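Local structure of putative NADPH:quinone oxidoreductase (Ralstonia eutropha, 3IUP) at residues 3-11 with 125-133; 41-52 with 87-98. The protein binds NADPH and probably catalyses NADPH-dependent reduction of quinones, as a putative quinone oxidoreductase with an alcohol dehydrogenase-like (GroES-like) domain. All coordinates share one frame; numbering follows the deposited sequence.

Overall arrangement
The chain enters on strand 4-12, and interaction 1 closes a long loop by bringing residues 125-133, which run into strand 130-134, back against it. Interaction 2 is nested inside that loop: strand 34-43 and helix 46-53 meet residues 87-98, which lead from strand 90-93 to strand 98-105. The two contacts have centres about 11 Å apart and touch directly, Y127 OH bonding to P43 O and S10 OG to L52 O. Strands 4-12 and 90-93 are neighbours in the five-stranded antiparallel sheet, while 34-43 pairs with 130-134 in the mixed sheet, so together the contacts join both sheets to helix 46-53, beside the NADPH pocket.

Interaction 1. Residues 3-11 with 125-133; sequences HSALQLRSR and AMYSQYRCI
Q129 reaches along strand 4-11 with its side chain beside that of L6, both pointing the same way. Its CG stands beside the backbone N (chi1 -71°) and the chain beyond is extended, which carries OE1 to L6 N at 2.8 Å; the donor is tilted 32° from the amide's carbonyl plane. Q129 N bonds to L6 O at 2.9 Å, so one glutamine holds both polar backbone atoms of L6. The methyl of A5 lies against the Q129 amide, CB 3.5 Å from OE1, and meets the Y130 ring at its edge, CB to CD2 3.8 Å.

The Q7 side chain passes over S128, CD 3.2 Å from OG. R9 NH1 and NH2 both meet Q7 OE1, though less certainly, since each residue has a second conformer; S128 OG turns back to A125 O. L8 N bonds to Y127 O at 2.9 Å, their CB atoms packed together; the hydroxyl of Y127 bonds to P43 O. Water 1 links L6 O to Y130 N. The backbones form a single beta bridge, Q7 to S128, beside an inverse gamma turn centred on Y127, where the loop into strand 130-134 crosses the N-terminal strand of the GroES-like fold.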
ATOM      1  N   HIS A   3      43.441 -18.595  17.957  1.00 30.98           N
ATOM      2  CA  HIS A   3      43.980 -17.766  16.835  1.00 29.90           C
ATOM      3  C   HIS A   3      43.058 -16.557  16.589  1.00 28.80           C
ATOM      4  O   HIS A   3      42.058 -16.333  17.277  1.00 28.19           O
ATOM      5  CB  HIS A   3      44.084 -18.616  15.559  1.00 30.95           C
ATOM      6  N   SER A   4      43.461 -15.714  15.656  1.00 27.63           N
ATOM      7  CA  SER A   4      42.582 -14.667  15.171  1.00 26.18           C
ATOM      8  C   SER A   4      42.677 -14.655  13.652  1.00 24.03           C
ATOM      9  O   SER A   4      43.582 -15.240  13.049  1.00 22.82           O
ATOM     10  CB  SER A   4      42.980 -13.315  15.731  1.00 26.69           C
ATOM     11  OG  SER A   4      44.322 -13.069  15.387  1.00 30.35           O
ATOM     12  N   ALA A   5      41.703 -13.998  13.044  1.00 20.29           N
ATOM     13  CA  ALA A   5      41.555 -13.972  11.615  1.00 19.52           C
ATOM     14  C   ALA A   5      40.746 -12.732  11.280  1.00 18.53           C
ATOM     15  O   ALA A   5      40.313 -12.008  12.169  1.00 19.39           O
ATOM     16  CB  ALA A   5      40.873 -15.214  11.111  1.00 18.16           C
ATOM     17  N   LEU A   6      40.539 -12.476  10.002  1.00 16.82           N
ATOM     18  CA  LEU A   6      40.022 -11.190   9.597  1.00 16.87           C
ATOM     19  C   LEU A   6      38.509 -11.223   9.391  1.00 17.21           C
ATOM     20  O   LEU A   6      37.936 -12.242   8.981  1.00 17.28           O
ATOM     21  CB  LEU A   6      40.702 -10.747   8.290  1.00 16.89           C
ATOM     22  CG  LEU A   6      42.220 -10.580   8.380  1.00 19.16           C
ATOM     23  CD1 LEU A   6      42.724 -10.179   7.007  1.00 21.24           C
ATOM     24  CD2 LEU A   6      42.534  -9.526   9.430  1.00 20.00           C
ATOM     25  N   GLN A   7      37.881 -10.081   9.657  1.00 18.03           N
ATOM     26  CA  GLN A   7      36.469  -9.867   9.346  0.50 17.84           C
ATOM     27  C   GLN A   7      36.274  -8.440   8.910  1.00 18.61           C
ATOM     28  O   GLN A   7      36.854  -7.542   9.488  1.00 19.22           O
ATOM     29  CB  GLN A   7      35.579 -10.109  10.550  0.50 17.99           C
ATOM     30  CG  GLN A   7      35.801 -11.429  11.204  0.50 16.54           C
ATOM     31  CD  GLN A   7      34.641 -11.835  12.052  0.50 18.58           C
ATOM     32  OE1 GLN A   7      33.810 -11.005  12.416  0.50 16.02           O
ATOM     33  NE2 GLN A   7      34.580 -13.121  12.387  0.50 14.71           N
ATOM     34  N   LEU A   8      35.476  -8.227   7.878  1.00 16.99           N
ATOM     35  CA  LEU A   8      35.249  -6.861   7.441  1.00 17.04           C
ATOM     36  C   LEU A   8      34.377  -6.129   8.463  1.00 16.26           C
ATOM     37  O   LEU A   8      33.454  -6.733   9.069  1.00 16.71           O
ATOM     38  CB  LEU A   8      34.544  -6.906   6.092  1.00 17.84           C
ATOM     39  CG  LEU A   8      34.242  -5.621   5.367  1.00 21.00           C
ATOM     40  CD1 LEU A   8      34.315  -6.035   3.845  1.00 24.89           C
ATOM     41  CD2 LEU A   8      32.874  -5.042   5.771  1.00 23.97           C
ATOM     42  N   ARG A   9      34.633  -4.848   8.655  1.00 16.57           N
ATOM     43  CA  ARG A   9      33.795  -4.014   9.500  0.50 15.77           C
ATOM     44  C   ARG A   9      33.415  -2.718   8.783  1.00 16.15           C
ATOM     45  O   ARG A   9      34.249  -2.109   8.066  1.00 16.47           O
ATOM     46  CB  ARG A   9      34.500  -3.685  10.812  0.50 15.53           C
ATOM     47  CG  ARG A   9      34.702  -4.917  11.722  0.50 14.95           C
ATOM     48  CD  ARG A   9      33.396  -5.332  12.361  0.50 14.65           C
ATOM     49  NE  ARG A   9      33.533  -6.435  13.313  0.50 12.02           N
ATOM     50  CZ  ARG A   9      33.471  -7.722  12.955  0.50 13.13           C
ATOM     51  NH1 ARG A   9      33.335  -8.062  11.666  0.50 13.93           N
ATOM     52  NH2 ARG A   9      33.580  -8.666  13.872  0.50 14.77           N
ATOM     53  N   SER A  10      32.180  -2.311   8.991  1.00 15.83           N
ATOM     54  CA  SER A  10      31.659  -1.055   8.460  1.00 15.78           C
ATOM     55  C   SER A  10      31.257  -0.157   9.642  1.00 15.99           C
ATOM     56  O   SER A  10      30.357  -0.471  10.387  1.00 15.14           O
ATOM     57  CB  SER A  10      30.445  -1.311   7.586  1.00 15.79           C
ATOM     58  OG  SER A  10      29.878  -0.082   7.135  1.00 18.09           O
ATOM     59  N   ARG A  11      31.906   0.988   9.772  1.00 17.23           N
ATOM     60  CA  ARG A  11      31.643   1.879  10.897  0.50 18.32           C
ATOM     61  C   ARG A  11      31.205   3.256  10.413  1.00 18.17           C
ATOM     62  O   ARG A  11      31.960   3.966   9.751  1.00 19.34           O
ATOM     63  CB  ARG A  11      32.903   1.985  11.753  0.50 18.38           C
ATOM     64  CG  ARG A  11      32.631   2.474  13.139  0.50 19.54           C
ATOM     65  CD  ARG A  11      33.732   2.159  14.139  0.50 21.36           C
ATOM     66  NE  ARG A  11      33.400   2.941  15.302  0.50 23.30           N
ATOM     67  CZ  ARG A  11      34.027   4.057  15.654  0.50 22.69           C
ATOM     68  NH1 ARG A  11      35.131   4.459  15.007  0.50 23.92           N
ATOM     69  NH2 ARG A  11      33.583   4.729  16.689  0.50 23.44           N
ATOM     70  N   ALA A 125      27.378 -11.408   9.414  1.00 16.89           N
ATOM     71  CA  ALA A 125      28.836 -11.356   9.606  1.00 16.43           C
ATOM     72  C   ALA A 125      29.560 -12.416   8.766  1.00 16.07           C
ATOM     73  O   ALA A 125      30.596 -12.973   9.157  1.00 16.76           O
ATOM     74  CB  ALA A 125      29.213 -11.504  11.114  1.00 16.61           C
HETATM   75  N   MSE A 126      29.065 -12.648   7.557  1.00 15.08           N
HETATM   76  CA  MSE A 126      29.666 -13.702   6.719  1.00 15.65           C
HETATM   77  C   MSE A 126      30.864 -13.242   5.914  1.00 15.52           C
HETATM   78  O   MSE A 126      31.567 -14.087   5.344  1.00 15.63           O
HETATM   79  CB  MSE A 126      28.645 -14.390   5.816  1.00 16.18           C
HETATM   80  CG  MSE A 126      27.385 -14.854   6.504  1.00 15.02           C
HETATM   81 SE   MSE A 126      27.804 -16.294   7.812  0.75 17.56          SE
HETATM   82  CE  MSE A 126      28.232 -17.585   6.647  1.00 17.17           C
ATOM     83  N   TYR A 127      31.138 -11.934   5.887  1.00 14.82           N
ATOM     84  CA  TYR A 127      32.357 -11.417   5.251  1.00 14.97           C
ATOM     85  C   TYR A 127      33.501 -11.498   6.292  1.00 15.83           C
ATOM     86  O   TYR A 127      33.929 -10.496   6.882  1.00 16.87           O
ATOM     87  CB  TYR A 127      32.222 -10.004   4.727  1.00 15.39           C
ATOM     88  CG  TYR A 127      31.127  -9.820   3.700  1.00 15.48           C
ATOM     89  CD1 TYR A 127      30.485 -10.889   3.081  1.00 15.97           C
ATOM     90  CD2 TYR A 127      30.686  -8.540   3.391  1.00 18.19           C
ATOM     91  CE1 TYR A 127      29.465 -10.661   2.161  1.00 15.34           C
ATOM     92  CE2 TYR A 127      29.681  -8.319   2.485  1.00 18.46           C
ATOM     93  CZ  TYR A 127      29.075  -9.388   1.840  1.00 16.16           C
ATOM     94  OH  TYR A 127      28.044  -9.138   0.978  1.00 16.62           O
ATOM     95  N   SER A 128      33.913 -12.740   6.517  1.00 15.79           N
ATOM     96  CA  SER A 128      34.761 -13.132   7.679  1.00 16.61           C
ATOM     97  C   SER A 128      35.465 -14.392   7.300  1.00 16.14           C
ATOM     98  O   SER A 128      34.887 -15.263   6.643  1.00 16.01           O
ATOM     99  CB  SER A 128      33.931 -13.446   8.941  1.00 17.99           C
ATOM    100  OG  SER A 128      33.101 -12.346   9.301  1.00 22.26           O
ATOM    101  N   GLN A 129      36.709 -14.548   7.725  1.00 15.83           N
ATOM    102  CA  GLN A 129      37.371 -15.809   7.434  1.00 15.61           C
ATOM    103  C   GLN A 129      36.710 -17.003   8.129  1.00 16.23           C
ATOM    104  O   GLN A 129      36.596 -18.090   7.526  1.00 15.56           O
ATOM    105  CB  GLN A 129      38.832 -15.741   7.837  1.00 16.31           C
ATOM    106  CG  GLN A 129      39.675 -14.850   6.965  1.00 17.69           C
ATOM    107  CD  GLN A 129      41.152 -14.920   7.323  1.00 16.57           C
ATOM    108  OE1 GLN A 129      41.697 -13.998   7.898  1.00 19.06           O
ATOM    109  NE2 GLN A 129      41.806 -16.042   6.966  1.00 20.44           N
ATOM    110  N   TYR A 130      36.296 -16.795   9.381  1.00 16.18           N
ATOM    111  CA  TYR A 130      35.692 -17.889  10.211  1.00 16.89           C
ATOM    112  C   TYR A 130      34.497 -17.359  10.899  1.00 17.85           C
ATOM    113  O   TYR A 130      34.530 -16.210  11.360  1.00 17.74           O
ATOM    114  CB  TYR A 130      36.686 -18.373  11.288  1.00 16.93           C
ATOM    115  CG  TYR A 130      37.834 -19.081  10.670  1.00 18.01           C
ATOM    116  CD1 TYR A 130      37.742 -20.434  10.366  1.00 18.30           C
ATOM    117  CD2 TYR A 130      39.000 -18.393  10.339  1.00 19.86           C
ATOM    118  CE1 TYR A 130      38.798 -21.085   9.748  1.00 20.79           C
ATOM    119  CE2 TYR A 130      40.049 -19.022   9.703  1.00 22.35           C
ATOM    120  CZ  TYR A 130      39.944 -20.362   9.414  1.00 22.48           C
ATOM    121  OH  TYR A 130      40.970 -21.024   8.783  1.00 25.88           O
ATOM    122  N   ARG A 131      33.438 -18.185  10.979  1.00 16.91           N
ATOM    123  CA  ARG A 131      32.239 -17.817  11.752  1.00 17.74           C
ATOM    124  C   ARG A 131      31.837 -18.969  12.642  1.00 18.65           C
ATOM    125  O   ARG A 131      31.799 -20.116  12.179  1.00 17.47           O
ATOM    126  CB  ARG A 131      31.082 -17.380  10.831  1.00 18.73           C
ATOM    127  CG  ARG A 131      31.215 -15.921  10.416  1.00 22.22           C
ATOM    128  CD  ARG A 131      30.748 -14.967  11.512  1.00 22.53           C
ATOM    129  NE  ARG A 131      29.290 -14.895  11.521  1.00 23.76           N
ATOM    130  CZ  ARG A 131      28.493 -15.260  12.524  1.00 26.64           C
ATOM    131  NH1 ARG A 131      28.995 -15.709  13.682  1.00 25.26           N
ATOM    132  NH2 ARG A 131      27.178 -15.143  12.383  1.00 25.67           N
ATOM    133  N   CYS A 132      31.572 -18.638  13.898  1.00 17.94           N
ATOM    134  CA  CYS A 132      31.101 -19.559  14.913  1.00 20.07           C
ATOM    135  C   CYS A 132      29.616 -19.363  15.048  1.00 20.72           C
ATOM    136  O   CYS A 132      29.150 -18.279  15.447  1.00 22.86           O
ATOM    137  CB  CYS A 132      31.764 -19.284  16.236  1.00 19.40           C
ATOM    138  SG  CYS A 132      31.288 -20.480  17.491  1.00 25.59           S
ATOM    139  N   ILE A 133      28.863 -20.345  14.594  1.00 22.02           N
ATOM    140  CA  ILE A 133      27.425 -20.193  14.567  1.00 23.67           C
ATOM    141  C   ILE A 133      26.728 -21.437  15.041  1.00 22.81           C
ATOM    142  O   ILE A 133      27.303 -22.495  14.999  1.00 22.38           O
ATOM    143  CB  ILE A 133      26.912 -19.786  13.198  1.00 25.17           C
ATOM    144  CG1 ILE A 133      26.848 -20.935  12.241  1.00 26.36           C
ATOM    145  CG2 ILE A 133      27.764 -18.660  12.579  1.00 29.44           C
ATOM    146  CD1 ILE A 133      25.748 -20.671  11.238  1.00 30.23           C
TER
HETATM  147  O   HOH W   1      37.368 -14.463  10.864  1.00 15.86           O
HETATM  148  O   HOH W   2      31.906  -8.894   8.672  1.00 17.54           O

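Interaction 2. Residues 41-52 with 87-98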
ATOM      1  N   ALA A  41      32.792 -18.655   0.450  1.00 17.67           N
ATOM      2  CA  ALA A  41      31.941 -18.048  -0.583  1.00 17.16           C
ATOM      3  C   ALA A  41      30.827 -17.260   0.085  1.00 17.55           C
ATOM      4  O   ALA A  41      30.040 -17.819   0.847  1.00 17.31           O
ATOM      5  CB  ALA A  41      31.355 -19.077  -1.534  1.00 17.46           C
ATOM      6  N   SER A  42      30.738 -15.976  -0.213  1.00 16.45           N
ATOM      7  CA  SER A  42      29.656 -15.153   0.302  1.00 16.86           C
ATOM      8  C   SER A  42      29.352 -14.042  -0.719  1.00 16.92           C
ATOM      9  O   SER A  42      30.254 -13.323  -1.116  1.00 17.82           O
ATOM     10  CB  SER A  42      30.070 -14.567   1.646  1.00 17.00           C
ATOM     11  OG  SER A  42      29.098 -13.752   2.216  1.00 20.24           O
ATOM     12  N   PRO A  43      28.089 -13.892  -1.118  1.00 16.22           N
ATOM     13  CA  PRO A  43      27.778 -12.969  -2.187  1.00 16.05           C
ATOM     14  C   PRO A  43      27.662 -11.554  -1.672  1.00 17.27           C
ATOM     15  O   PRO A  43      27.347 -11.354  -0.505  1.00 16.40           O
ATOM     16  CB  PRO A  43      26.426 -13.489  -2.681  1.00 16.56           C
ATOM     17  CG  PRO A  43      25.775 -13.995  -1.458  1.00 16.58           C
ATOM     18  CD  PRO A  43      26.900 -14.639  -0.689  1.00 16.75           C
ATOM     19  N   LEU A  44      27.920 -10.578  -2.557  1.00 16.79           N
ATOM     20  CA  LEU A  44      27.631  -9.180  -2.319  1.00 16.41           C
ATOM     21  C   LEU A  44      26.258  -8.860  -2.911  1.00 17.59           C
ATOM     22  O   LEU A  44      26.109  -8.600  -4.111  1.00 19.47           O
ATOM     23  CB  LEU A  44      28.700  -8.301  -2.967  1.00 17.68           C
ATOM     24  CG  LEU A  44      29.953  -8.138  -2.133  1.00 19.10           C
ATOM     25  CD1 LEU A  44      31.152  -7.821  -3.030  1.00 18.00           C
ATOM     26  CD2 LEU A  44      29.721  -7.034  -1.071  1.00 19.13           C
ATOM     27  N   ASN A  45      25.239  -8.983  -2.094  1.00 16.98           N
ATOM     28  CA  ASN A  45      23.876  -8.750  -2.538  1.00 18.31           C
ATOM     29  C   ASN A  45      23.535  -7.273  -2.206  1.00 19.12           C
ATOM     30  O   ASN A  45      24.161  -6.649  -1.311  1.00 18.48           O
ATOM     31  CB  ASN A  45      22.917  -9.655  -1.803  1.00 17.88           C
ATOM     32  CG  ASN A  45      23.063 -11.124  -2.132  1.00 18.95           C
ATOM     33  OD1 ASN A  45      23.362 -11.520  -3.283  1.00 20.77           O
ATOM     34  ND2 ASN A  45      22.817 -11.986  -1.090  1.00 19.32           N
ATOM     35  N   PRO A  46      22.496  -6.731  -2.844  1.00 19.93           N
ATOM     36  CA  PRO A  46      22.065  -5.347  -2.563  1.00 20.12           C
ATOM     37  C   PRO A  46      21.767  -5.075  -1.095  1.00 20.08           C
ATOM     38  O   PRO A  46      22.172  -4.040  -0.603  1.00 19.81           O
ATOM     39  CB  PRO A  46      20.814  -5.203  -3.444  1.00 21.37           C
ATOM     40  CG  PRO A  46      21.150  -6.060  -4.649  1.00 20.37           C
ATOM     41  CD  PRO A  46      21.725  -7.315  -3.960  1.00 20.47           C
ATOM     42  N   SER A  47      21.172  -6.029  -0.378  1.00 21.04           N
ATOM     43  CA  SER A  47      20.967  -5.889   1.071  1.00 22.01           C
ATOM     44  C   SER A  47      22.286  -5.700   1.796  1.00 21.08           C
ATOM     45  O   SER A  47      22.389  -4.893   2.697  1.00 21.44           O
ATOM     46  CB  SER A  47      20.250  -7.103   1.644  1.00 22.70           C
ATOM     47  OG  SER A  47      20.728  -8.291   0.990  1.00 26.56           O
ATOM     48  N   ASP A  48      23.327  -6.408   1.345  1.00 19.36           N
ATOM     49  CA  ASP A  48      24.653  -6.283   1.972  1.00 18.38           C
ATOM     50  C   ASP A  48      25.290  -4.939   1.693  1.00 18.46           C
ATOM     51  O   ASP A  48      25.899  -4.353   2.557  1.00 19.95           O
ATOM     52  CB  ASP A  48      25.586  -7.395   1.491  1.00 18.65           C
ATOM     53  CG  ASP A  48      25.017  -8.808   1.776  1.00 20.12           C
ATOM     54  OD1 ASP A  48      24.685  -9.058   2.991  1.00 19.57           O
ATOM     55  OD2 ASP A  48      24.883  -9.613   0.798  1.00 18.62           O
ATOM     56  N   LEU A  49      25.129  -4.446   0.456  1.00 18.53           N
ATOM     57  CA  LEU A  49      25.747  -3.203   0.047  1.00 19.30           C
ATOM     58  C   LEU A  49      25.139  -2.063   0.877  1.00 18.47           C
ATOM     59  O   LEU A  49      25.824  -1.091   1.200  1.00 19.73           O
ATOM     60  CB  LEU A  49      25.495  -2.992  -1.457  1.00 19.47           C
ATOM     61  CG  LEU A  49      26.090  -4.052  -2.360  1.00 19.32           C
ATOM     62  CD1 LEU A  49      25.702  -3.744  -3.830  1.00 22.29           C
ATOM     63  CD2 LEU A  49      27.539  -4.161  -2.233  1.00 21.70           C
ATOM     64  N   GLY A  50      23.867  -2.197   1.218  1.00 19.96           N
ATOM     65  CA  GLY A  50      23.165  -1.196   2.039  1.00 21.34           C
ATOM     66  C   GLY A  50      23.847  -1.050   3.388  1.00 21.35           C
ATOM     67  O   GLY A  50      24.136   0.050   3.867  1.00 22.41           O
ATOM     68  N   LEU A  51      24.188  -2.174   3.973  1.00 20.74           N
ATOM     69  CA  LEU A  51      24.867  -2.150   5.282  1.00 20.28           C
ATOM     70  C   LEU A  51      26.321  -1.754   5.146  1.00 20.14           C
ATOM     71  O   LEU A  51      26.857  -0.959   5.932  1.00 19.54           O
ATOM     72  CB  LEU A  51      24.724  -3.517   5.949  1.00 19.53           C
ATOM     73  CG  LEU A  51      25.309  -3.602   7.348  1.00 21.98           C
ATOM     74  CD1 LEU A  51      24.614  -2.589   8.310  1.00 23.34           C
ATOM     75  CD2 LEU A  51      25.191  -5.069   7.836  1.00 20.85           C
ATOM     76  N   LEU A  52      26.964  -2.261   4.115  1.00 19.51           N
ATOM     77  CA  LEU A  52      28.367  -2.008   3.891  1.00 19.38           C
ATOM     78  C   LEU A  52      28.689  -0.500   3.783  1.00 19.64           C
ATOM     79  O   LEU A  52      29.617   0.007   4.421  1.00 19.65           O
ATOM     80  CB  LEU A  52      28.803  -2.767   2.643  1.00 19.57           C
ATOM     81  CG  LEU A  52      30.257  -2.719   2.215  1.00 19.57           C
ATOM     82  CD1 LEU A  52      31.203  -3.285   3.342  1.00 20.56           C
ATOM     83  CD2 LEU A  52      30.378  -3.520   0.863  1.00 19.87           C
ATOM     84  N   ARG A  87      22.925   3.128  14.117  1.00 21.97           N
ATOM     85  CA  ARG A  87      24.212   2.443  13.982  1.00 21.01           C
ATOM     86  C   ARG A  87      25.413   3.348  14.226  1.00 19.73           C
ATOM     87  O   ARG A  87      26.552   2.945  13.998  1.00 20.54           O
ATOM     88  CB  ARG A  87      24.343   1.759  12.613  1.00 20.34           C
ATOM     89  CG  ARG A  87      24.321   2.690  11.417  1.00 19.70           C
ATOM     90  CD  ARG A  87      24.578   1.925  10.153  1.00 20.10           C
ATOM     91  NE  ARG A  87      25.959   1.472  10.074  1.00 19.85           N
ATOM     92  CZ  ARG A  87      26.518   0.952   8.996  1.00 21.16           C
ATOM     93  NH1 ARG A  87      25.803   0.802   7.881  1.00 20.20           N
ATOM     94  NH2 ARG A  87      27.773   0.548   9.027  1.00 19.08           N
ATOM     95  N   LEU A  88      25.171   4.578  14.659  1.00 19.71           N
ATOM     96  CA  LEU A  88      26.269   5.528  14.834  1.00 18.97           C
ATOM     97  C   LEU A  88      27.254   4.968  15.860  1.00 18.45           C
ATOM     98  O   LEU A  88      26.853   4.523  16.953  1.00 17.06           O
ATOM     99  CB  LEU A  88      25.792   6.931  15.225  1.00 20.41           C
ATOM    100  CG  LEU A  88      24.963   7.693  14.169  1.00 22.86           C
ATOM    101  CD1 LEU A  88      24.469   9.042  14.696  1.00 24.82           C
ATOM    102  CD2 LEU A  88      25.766   7.826  12.851  1.00 23.05           C
ATOM    103  N   ASP A  89      28.532   5.017  15.495  1.00 17.02           N
ATOM    104  CA  ASP A  89      29.647   4.611  16.341  1.00 17.30           C
ATOM    105  C   ASP A  89      29.664   3.105  16.622  1.00 16.01           C
ATOM    106  O   ASP A  89      30.365   2.653  17.530  1.00 15.86           O
ATOM    107  CB  ASP A  89      29.674   5.451  17.624  1.00 17.12           C
ATOM    108  CG  ASP A  89      29.678   6.956  17.297  1.00 20.02           C
ATOM    109  OD1 ASP A  89      30.490   7.339  16.414  1.00 21.92           O
ATOM    110  OD2 ASP A  89      28.886   7.716  17.885  1.00 22.55           O
ATOM    111  N   ALA A  90      28.906   2.351  15.845  1.00 15.53           N
ATOM    112  CA  ALA A  90      28.899   0.881  15.967  1.00 16.13           C
ATOM    113  C   ALA A  90      29.787   0.273  14.894  1.00 17.57           C
ATOM    114  O   ALA A  90      29.713   0.647  13.713  1.00 18.23           O
ATOM    115  CB  ALA A  90      27.464   0.318  15.850  1.00 15.90           C
ATOM    116  N   SER A  91      30.603  -0.703  15.266  1.00 16.65           N
ATOM    117  CA  SER A  91      31.391  -1.392  14.306  1.00 16.17           C
ATOM    118  C   SER A  91      30.614  -2.595  13.782  1.00 16.47           C
ATOM    119  O   SER A  91      30.412  -3.586  14.501  1.00 16.78           O
ATOM    120  CB  SER A  91      32.726  -1.791  14.919  1.00 17.91           C
ATOM    121  OG  SER A  91      33.460  -2.583  14.032  1.00 17.98           O
HETATM  122  N   MSE A  92      30.095  -2.496  12.573  1.00 15.30           N
HETATM  123  CA  MSE A  92      29.138  -3.490  12.061  1.00 16.94           C
HETATM  124  C   MSE A  92      29.788  -4.532  11.207  1.00 16.52           C
HETATM  125  O   MSE A  92      30.423  -4.226  10.220  1.00 16.43           O
HETATM  126  CB  MSE A  92      28.039  -2.842  11.198  1.00 17.86           C
HETATM  127  CG  MSE A  92      27.344  -1.670  11.791  1.00 20.38           C
HETATM  128 SE   MSE A  92      26.295  -2.201  13.334  0.75 22.95          SE
HETATM  129  CE  MSE A  92      24.700  -2.704  12.349  1.00 27.72           C
ATOM    130  N   PRO A  93      29.615  -5.814  11.562  1.00 16.96           N
ATOM    131  CA  PRO A  93      29.962  -6.863  10.646  1.00 16.82           C
ATOM    132  C   PRO A  93      29.001  -6.860   9.460  1.00 17.23           C
ATOM    133  O   PRO A  93      27.894  -6.324   9.550  1.00 17.77           O
ATOM    134  CB  PRO A  93      29.798  -8.137  11.493  1.00 17.20           C
ATOM    135  CG  PRO A  93      29.457  -7.726  12.834  1.00 19.38           C
ATOM    136  CD  PRO A  93      28.978  -6.326  12.788  1.00 18.17           C
ATOM    137  N   VAL A  94      29.405  -7.446   8.342  1.00 17.21           N
ATOM    138  CA  VAL A  94      28.597  -7.361   7.131  1.00 16.92           C
ATOM    139  C   VAL A  94      28.524  -8.733   6.489  1.00 16.64           C
ATOM    140  O   VAL A  94      29.432  -9.554   6.654  1.00 16.64           O
ATOM    141  CB  VAL A  94      29.192  -6.306   6.156  1.00 18.02           C
ATOM    142  CG1 VAL A  94      28.322  -6.187   4.886  1.00 19.70           C
ATOM    143  CG2 VAL A  94      29.295  -4.961   6.831  1.00 19.36           C
ATOM    144  N   GLY A  95      27.444  -8.978   5.750  1.00 16.86           N
ATOM    145  CA  GLY A  95      27.293 -10.159   4.939  1.00 16.95           C
ATOM    146  C   GLY A  95      26.256 -11.080   5.525  1.00 17.74           C
ATOM    147  O   GLY A  95      26.500 -11.734   6.536  1.00 18.32           O
ATOM    148  N   ASN A  96      25.085 -11.140   4.888  1.00 17.84           N
ATOM    149  CA  ASN A  96      23.975 -11.943   5.407  1.00 17.63           C
ATOM    150  C   ASN A  96      24.243 -13.422   5.355  1.00 17.46           C
ATOM    151  O   ASN A  96      23.965 -14.122   6.320  1.00 17.54           O
ATOM    152  CB  ASN A  96      22.670 -11.694   4.632  1.00 18.84           C
ATOM    153  CG  ASN A  96      21.984 -10.431   5.055  1.00 25.06           C
ATOM    154  OD1 ASN A  96      21.687 -10.256   6.238  1.00 31.52           O
ATOM    155  ND2 ASN A  96      21.663  -9.557   4.095  1.00 30.33           N
ATOM    156  N   GLU A  97      24.731 -13.908   4.217  1.00 16.36           N
ATOM    157  CA  GLU A  97      24.741 -15.329   3.930  1.00 17.34           C
ATOM    158  C   GLU A  97      26.068 -15.744   3.328  1.00 16.89           C
ATOM    159  O   GLU A  97      26.787 -14.922   2.744  1.00 16.11           O
ATOM    160  CB  GLU A  97      23.600 -15.719   2.939  1.00 16.61           C
ATOM    161  CG  GLU A  97      23.750 -15.180   1.545  1.00 18.50           C
ATOM    162  CD  GLU A  97      22.617 -15.556   0.581  1.00 21.71           C
ATOM    163  OE1 GLU A  97      21.930 -16.583   0.824  1.00 20.98           O
ATOM    164  OE2 GLU A  97      22.511 -14.865  -0.472  1.00 24.50           O
ATOM    165  N   GLY A  98      26.382 -17.014   3.478  1.00 18.04           N
ATOM    166  CA  GLY A  98      27.562 -17.576   2.828  1.00 17.55           C
ATOM    167  C   GLY A  98      27.691 -19.056   3.047  1.00 16.85           C
ATOM    168  O   GLY A  98      26.814 -19.703   3.642  1.00 17.56           O
TER
HETATM  169  O   HOH W   3      22.191 -10.488   1.506  1.00 25.06           O
HETATM  170  O   HOH W   4      25.645 -12.093   1.900  1.00 16.92           O
HETATM  171  O   HOH W   5      24.858  -7.563   5.328  1.00 20.12           O
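D48 turns its carboxylate from helix 46-52 onto the 95-96 backbone, where N96 N reaches OD1 at 2.8 Å on the syn side, 31° out of the carboxylate plane. OD2 spends its anti lone pair on N45 N and accepts from water 3, so both oxygens of this buried carboxylate are held; water 4 lies at bonding distance of OD2, though with more acceptors in reach than protons. Water 3 also joins N45 ND2, S47 OG and N96 ND2; water 5 bridges OD1 to G95 N.

E97 crosses both N45 and P43 at about a right angle. Its CG sits between backbone N and carbonyl carbon (chi1 67°) and the chain runs out straight, bringing OE2 to N45 ND2 at 3.0 Å and CG against CG and CD of P43. E97 OE1 is taken by the backbone nitrogens of F154 and V155, and N45 OD1 by K368. S42 OG donates to E97 O at 2.6 Å.

At the far end L51 spreads its methyls: CD1 lies over one face of the R87 guanidinium, 3.6 Å from NH1, and CD2 rests 3.4 Å from P93 O. R87, bent at chi3 (-71°), swings NH1 into the carbonyl plane of L51 O on a lone pair, at 2.8 Å. V94 CG1 packs against L52 CB, 4.1 Å away.

Helix 46-53, following strand 34-43, thus packs against residues 87-98; S10 OG of strand 4-12 bonds to L52 O and to R87 NH2, Y360 of helix 354-360 packs on L49 and L52, and R274 of the second subunit bonds to S47 O.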